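Local coordinates for bacterial bifunctional deaminase-reductase C-terminal domain-containing protein (Corynebacterium diphtheriae, PDB 2P4G) that probably acts as an NADP-dependent reductase in riboflavin biosynthesis, reducing 5-amino-6-(5-phosphoribosylamino)uracil, at residues A[236-248]-A[252-263]. Numbering follows the deposited sequence.
Sequences SFTTRLVLEMLSS and GLIFSRYKVIRD. With NO3 (nitrate ion), chain B.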
loop_
_atom_site.group_PDB
_atom_site.type_symbol
_atom_site.label_atom_id
_atom_site.label_comp_id
_atom_site.label_asym_id
_atom_site.label_seq_id
_atom_site.Cartn_x
_atom_site.Cartn_y
_atom_site.Cartn_z
ATOM N N SER A 236 17.679 -5.956 -0.499
ATOM C CA SER A 236 16.272 -6.292 -0.473
ATOM C C SER A 236 15.869 -6.937 0.835
ATOM O O SER A 236 16.676 -7.585 1.484
ATOM C CB SER A 236 15.985 -7.304 -1.573
ATOM O OG SER A 236 16.292 -8.599 -1.116
ATOM N N PHE A 237 14.599 -6.801 1.201
ATOM C CA PHE A 237 14.047 -7.652 2.255
ATOM C C PHE A 237 12.530 -7.698 2.285
ATOM O O PHE A 237 11.852 -6.773 1.834
ATOM C CB PHE A 237 14.532 -7.195 3.627
ATOM C CG PHE A 237 13.828 -5.983 4.136
ATOM C CD1 PHE A 237 12.640 -6.111 4.841
ATOM C CD2 PHE A 237 14.345 -4.731 3.901
ATOM C CE1 PHE A 237 11.972 -5.030 5.298
ATOM C CE2 PHE A 237 13.708 -3.641 4.357
ATOM C CZ PHE A 237 12.504 -3.774 5.060
ATOM N N THR A 238 12.018 -8.775 2.867
ATOM C CA THR A 238 10.605 -8.884 3.191
ATOM C C THR A 238 10.447 -9.123 4.689
ATOM O O THR A 238 11.369 -9.585 5.341
ATOM C CB THR A 238 9.970 -10.051 2.450
ATOM O OG1 THR A 238 10.478 -11.275 2.990
ATOM C CG2 THR A 238 10.283 -9.980 0.956
ATOM N N THR A 239 9.285 -8.803 5.239
ATOM C CA THR A 239 8.972 -9.205 6.603
ATOM C C THR A 239 7.483 -9.347 6.783
ATOM O O THR A 239 6.717 -8.731 6.059
ATOM C CB THR A 239 9.517 -8.215 7.667
ATOM O OG1 THR A 239 9.168 -8.692 8.978
ATOM C CG2 THR A 239 8.968 -6.827 7.485
ATOM N N ARG A 240 7.081 -10.162 7.751
ATOM C CA ARG A 240 5.683 -10.270 8.101
ATOM C C ARG A 240 5.342 -9.500 9.376
ATOM O O ARG A 240 6.209 -9.209 10.247
ATOM C CB ARG A 240 5.206 -11.729 8.168
ATOM C CG ARG A 240 3.756 -11.927 7.579
ATOM C CD ARG A 240 3.239 -13.343 7.738
ATOM N NE ARG A 240 1.776 -13.429 7.862
ATOM C CZ ARG A 240 1.072 -13.126 8.960
ATOM N NH1 ARG A 240 1.675 -12.682 10.064
ATOM N NH2 ARG A 240 -0.257 -13.256 8.955
ATOM N N LEU A 241 4.059 -9.142 9.433
ATOM C CA LEU A 241 3.518 -8.260 10.438
ATOM C C LEU A 241 2.393 -8.987 11.117
ATOM O O LEU A 241 1.829 -9.924 10.539
ATOM C CB LEU A 241 2.993 -7.003 9.766
ATOM C CG LEU A 241 3.999 -6.164 8.973
ATOM C CD1 LEU A 241 3.311 -4.972 8.253
ATOM C CD2 LEU A 241 5.105 -5.663 9.908
ATOM N N VAL A 242 2.123 -8.607 12.367
ATOM C CA VAL A 242 0.918 -9.027 13.095
ATOM C C VAL A 242 0.086 -7.772 13.274
ATOM O O VAL A 242 0.538 -6.807 13.896
ATOM C CB VAL A 242 1.251 -9.671 14.463
ATOM C CG1 VAL A 242 -0.021 -9.890 15.329
ATOM C CG2 VAL A 242 1.979 -10.984 14.251
ATOM N N LEU A 243 -1.100 -7.767 12.675
ATOM C CA LEU A 243 -2.049 -6.678 12.843
ATOM C C LEU A 243 -2.551 -6.709 14.287
ATOM O O LEU A 243 -3.022 -7.732 14.761
ATOM C CB LEU A 243 -3.220 -6.814 11.858
ATOM C CG LEU A 243 -4.254 -5.678 11.882
ATOM C CD1 LEU A 243 -3.617 -4.357 11.461
ATOM C CD2 LEU A 243 -5.501 -6.025 11.022
ATOM N N GLU A 244 -2.417 -5.586 14.975
ATOM C CA GLU A 244 -2.847 -5.468 16.361
ATOM C C GLU A 244 -4.089 -4.598 16.544
ATOM O O GLU A 244 -4.904 -4.856 17.430
ATOM C CB GLU A 244 -1.722 -4.880 17.182
ATOM C CG GLU A 244 -0.539 -5.783 17.408
ATOM C CD GLU A 244 0.539 -5.099 18.236
ATOM O OE1 GLU A 244 0.516 -3.858 18.356
ATOM O OE2 GLU A 244 1.412 -5.801 18.761
HETATM N N MSE A 245 -4.208 -3.565 15.721
HETATM C CA MSE A 245 -5.242 -2.546 15.853
HETATM C C MSE A 245 -5.645 -2.146 14.463
HETATM O O MSE A 245 -4.792 -1.925 13.637
HETATM C CB MSE A 245 -4.693 -1.277 16.498
HETATM C CG MSE A 245 -4.260 -1.377 17.929
HETATM SE SE MSE A 245 -5.786 -1.396 19.144
HETATM C CE MSE A 245 -6.439 0.379 18.758
ATOM N N LEU A 246 -6.936 -2.009 14.226
ATOM C CA LEU A 246 -7.440 -1.516 12.963
ATOM C C LEU A 246 -8.607 -0.569 13.197
ATOM O O LEU A 246 -9.530 -0.890 13.931
ATOM C CB LEU A 246 -7.916 -2.670 12.103
ATOM C CG LEU A 246 -8.495 -2.317 10.739
ATOM C CD1 LEU A 246 -7.414 -1.661 9.887
ATOM C CD2 LEU A 246 -9.056 -3.588 10.103
ATOM N N SER A 247 -8.578 0.563 12.514
ATOM C CA SER A 247 -9.579 1.593 12.663
ATOM C C SER A 247 -9.626 2.462 11.392
ATOM O O SER A 247 -8.745 2.365 10.538
ATOM C CB SER A 247 -9.215 2.428 13.897
ATOM O OG SER A 247 -9.956 3.613 13.945
ATOM N N SER A 248 -10.662 3.293 11.270
ATOM C CA SER A 248 -10.735 4.294 10.198
ATOM C C SER A 248 -11.290 5.643 10.675
ATOM O O SER A 248 -12.011 5.703 11.665
ATOM C CB SER A 248 -11.585 3.763 9.033
ATOM O OG SER A 248 -12.970 3.754 9.343
ATOM N N GLY A 252 -12.255 8.237 5.728
ATOM C CA GLY A 252 -11.950 6.968 5.087
ATOM C C GLY A 252 -10.487 6.587 5.123
ATOM O O GLY A 252 -10.061 5.689 4.390
ATOM N N LEU A 253 -9.711 7.244 5.982
ATOM C CA LEU A 253 -8.335 6.847 6.190
ATOM C C LEU A 253 -8.325 5.647 7.115
ATOM O O LEU A 253 -9.100 5.599 8.071
ATOM C CB LEU A 253 -7.501 7.977 6.803
ATOM C CG LEU A 253 -7.002 9.111 5.872
ATOM C CD1 LEU A 253 -8.159 9.975 5.417
ATOM C CD2 LEU A 253 -5.910 9.940 6.586
ATOM N N ILE A 254 -7.474 4.667 6.817
ATOM C CA ILE A 254 -7.385 3.448 7.642
ATOM C C ILE A 254 -6.184 3.665 8.532
ATOM O O ILE A 254 -5.145 4.165 8.083
ATOM C CB ILE A 254 -7.198 2.144 6.833
ATOM C CG1 ILE A 254 -8.318 1.957 5.814
ATOM C CG2 ILE A 254 -7.143 0.899 7.756
ATOM C CD1 ILE A 254 -8.021 0.801 4.822
ATOM N N PHE A 255 -6.357 3.334 9.806
ATOM C CA PHE A 255 -5.277 3.379 10.740
ATOM C C PHE A 255 -5.054 1.958 11.190
ATOM O O PHE A 255 -6.001 1.273 11.575
ATOM C CB PHE A 255 -5.616 4.267 11.927
ATOM C CG PHE A 255 -5.977 5.655 11.541
ATOM C CD1 PHE A 255 -4.993 6.565 11.189
ATOM C CD2 PHE A 255 -7.289 6.056 11.504
ATOM C CE1 PHE A 255 -5.315 7.827 10.827
ATOM C CE2 PHE A 255 -7.612 7.339 11.147
ATOM C CZ PHE A 255 -6.627 8.229 10.808
ATOM N N SER A 256 -3.791 1.541 11.154
ATOM C CA SER A 256 -3.402 0.175 11.453
ATOM C C SER A 256 -2.162 0.215 12.338
ATOM O O SER A 256 -1.291 1.038 12.140
ATOM C CB SER A 256 -3.094 -0.588 10.161
ATOM O OG SER A 256 -1.941 -0.057 9.535
ATOM N N ARG A 257 -2.123 -0.659 13.334
ATOM C CA ARG A 257 -0.959 -0.863 14.137
ATOM C C ARG A 257 -0.559 -2.312 13.966
ATOM O O ARG A 257 -1.385 -3.230 14.210
ATOM C CB ARG A 257 -1.264 -0.611 15.603
ATOM C CG ARG A 257 0.001 -0.542 16.446
ATOM C CD ARG A 257 -0.307 -0.289 17.896
ATOM N NE ARG A 257 -0.845 -1.474 18.516
ATOM C CZ ARG A 257 -1.362 -1.509 19.739
ATOM N NH1 ARG A 257 -1.422 -0.418 20.476
ATOM N NH2 ARG A 257 -1.812 -2.658 20.216
ATOM N N TYR A 258 0.699 -2.510 13.564
ATOM C CA TYR A 258 1.304 -3.835 13.412
ATOM C C TYR A 258 2.503 -4.024 14.316
ATOM O O TYR A 258 3.264 -3.088 14.561
ATOM C CB TYR A 258 1.849 -4.009 12.009
ATOM C CG TYR A 258 0.844 -3.965 10.890
ATOM C CD1 TYR A 258 0.189 -5.134 10.463
ATOM C CD2 TYR A 258 0.584 -2.769 10.208
ATOM C CE1 TYR A 258 -0.715 -5.114 9.391
ATOM C CE2 TYR A 258 -0.331 -2.731 9.138
ATOM C CZ TYR A 258 -0.960 -3.908 8.732
ATOM O OH TYR A 258 -1.844 -3.865 7.691
ATOM N N LYS A 259 2.706 -5.266 14.731
ATOM C CA LYS A 259 3.920 -5.676 15.413
ATOM C C LYS A 259 4.874 -6.222 14.367
ATOM O O LYS A 259 4.500 -7.087 13.579
ATOM C CB LYS A 259 3.589 -6.742 16.460
ATOM C CG LYS A 259 4.776 -7.544 17.021
ATOM C CD LYS A 259 5.766 -6.684 17.802
ATOM C CE LYS A 259 6.509 -7.493 18.847
ATOM N NZ LYS A 259 5.592 -8.157 19.831
ATOM N N VAL A 260 6.110 -5.736 14.373
ATOM C CA VAL A 260 7.127 -6.193 13.421
ATOM C C VAL A 260 7.804 -7.473 13.890
ATOM O O VAL A 260 8.326 -7.528 14.980
ATOM C CB VAL A 260 8.189 -5.116 13.177
ATOM C CG1 VAL A 260 9.300 -5.654 12.303
ATOM C CG2 VAL A 260 7.551 -3.899 12.561
ATOM N N ILE A 261 7.803 -8.499 13.054
ATOM C CA ILE A 261 8.305 -9.818 13.476
ATOM C C ILE A 261 9.762 -10.066 13.041
ATOM O O ILE A 261 10.086 -10.096 11.848
ATOM C CB ILE A 261 7.393 -10.927 12.967
ATOM C CG1 ILE A 261 5.972 -10.708 13.505
ATOM C CG2 ILE A 261 7.936 -12.297 13.377
ATOM C CD1 ILE A 261 4.881 -11.337 12.633
ATOM N N ARG A 262 10.626 -10.273 14.029
ATOM C CA ARG A 262 12.075 -10.355 13.817
ATOM C C ARG A 262 12.511 -11.756 13.408
ATOM O O ARG A 262 11.990 -12.744 13.931
ATOM C CB ARG A 262 12.816 -9.989 15.102
ATOM C CG ARG A 262 12.226 -8.817 15.849
ATOM C CD ARG A 262 12.148 -7.576 14.971
ATOM N NE ARG A 262 11.987 -6.381 15.782
ATOM C CZ ARG A 262 12.936 -5.885 16.572
ATOM N NH1 ARG A 262 14.133 -6.467 16.662
ATOM N NH2 ARG A 262 12.695 -4.792 17.275
ATOM N N ASP A 263 13.477 -11.824 12.490
ATOM C CA ASP A 263 14.045 -13.091 12.001
ATOM C C ASP A 263 12.975 -14.046 11.446
ATOM O O ASP A 263 11.921 -13.609 10.966
ATOM C CB ASP A 263 14.865 -13.792 13.105
ATOM C CG ASP A 263 16.117 -13.006 13.508
ATOM O OD1 ASP A 263 16.019 -11.787 13.800
ATOM O OD2 ASP A 263 17.204 -13.621 13.542
HETATM N N NO3 B . -1.581 -15.170 5.643
HETATM O O1 NO3 B . -1.852 -15.632 4.352
HETATM O O2 NO3 B . -0.658 -14.136 5.852
HETATM O O3 NO3 B . -2.243 -15.756 6.727
HETATM O O HOH W 1 9.832 -11.686 9.656
#
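Arg257 reaches across the hairpin to Glu244 and Met245, the latter a selenomethionine. Arg257 CB packs on Met245 CB at 3.6 Å. CG leaves anti to the backbone N (chi1 -168°), and both CG and CD pass within van der Waals range of Glu244 OE1. A bend at chi3 (74°) then brings NE to that oxygen, 2.7 Å from Arg257 NE to Glu244 OE1: a salt bridge whose hydrogen bond is weak, with carboxylate and guanidinium planes 79° apart. Met245 CG sits over the centre of one guanidinium face, 3.4 Å from Arg257 CZ. At the tip, Arg257 NH1 donates to the carbonyls of Ile21 and Gly24. Glu244 OE1 has a second salt-bridge partner in Arg211.

Two residues facing one is a classic beta bulge in the antiparallel hairpin of strands 237-248 and 254-260: Arg257 O accepts from Glu244 N at 2.7 Å and from Met245 N at 3.2 Å. Strand 254-260 is flanked on its other edge by strand 211-217, and residues 237-240 pair with a strand of the second subunit, carrying the sheet across the dimer interface.

On the other face of the hairpin, the Tyr258 ring lies between two leucines. Leu241 CD1 and Leu243 CD1 make CH-pi contacts with opposite faces, each 3.9 Å from the Tyr258 ring centroid. The Tyr258 side chain also packs on Ile254 of the second subunit.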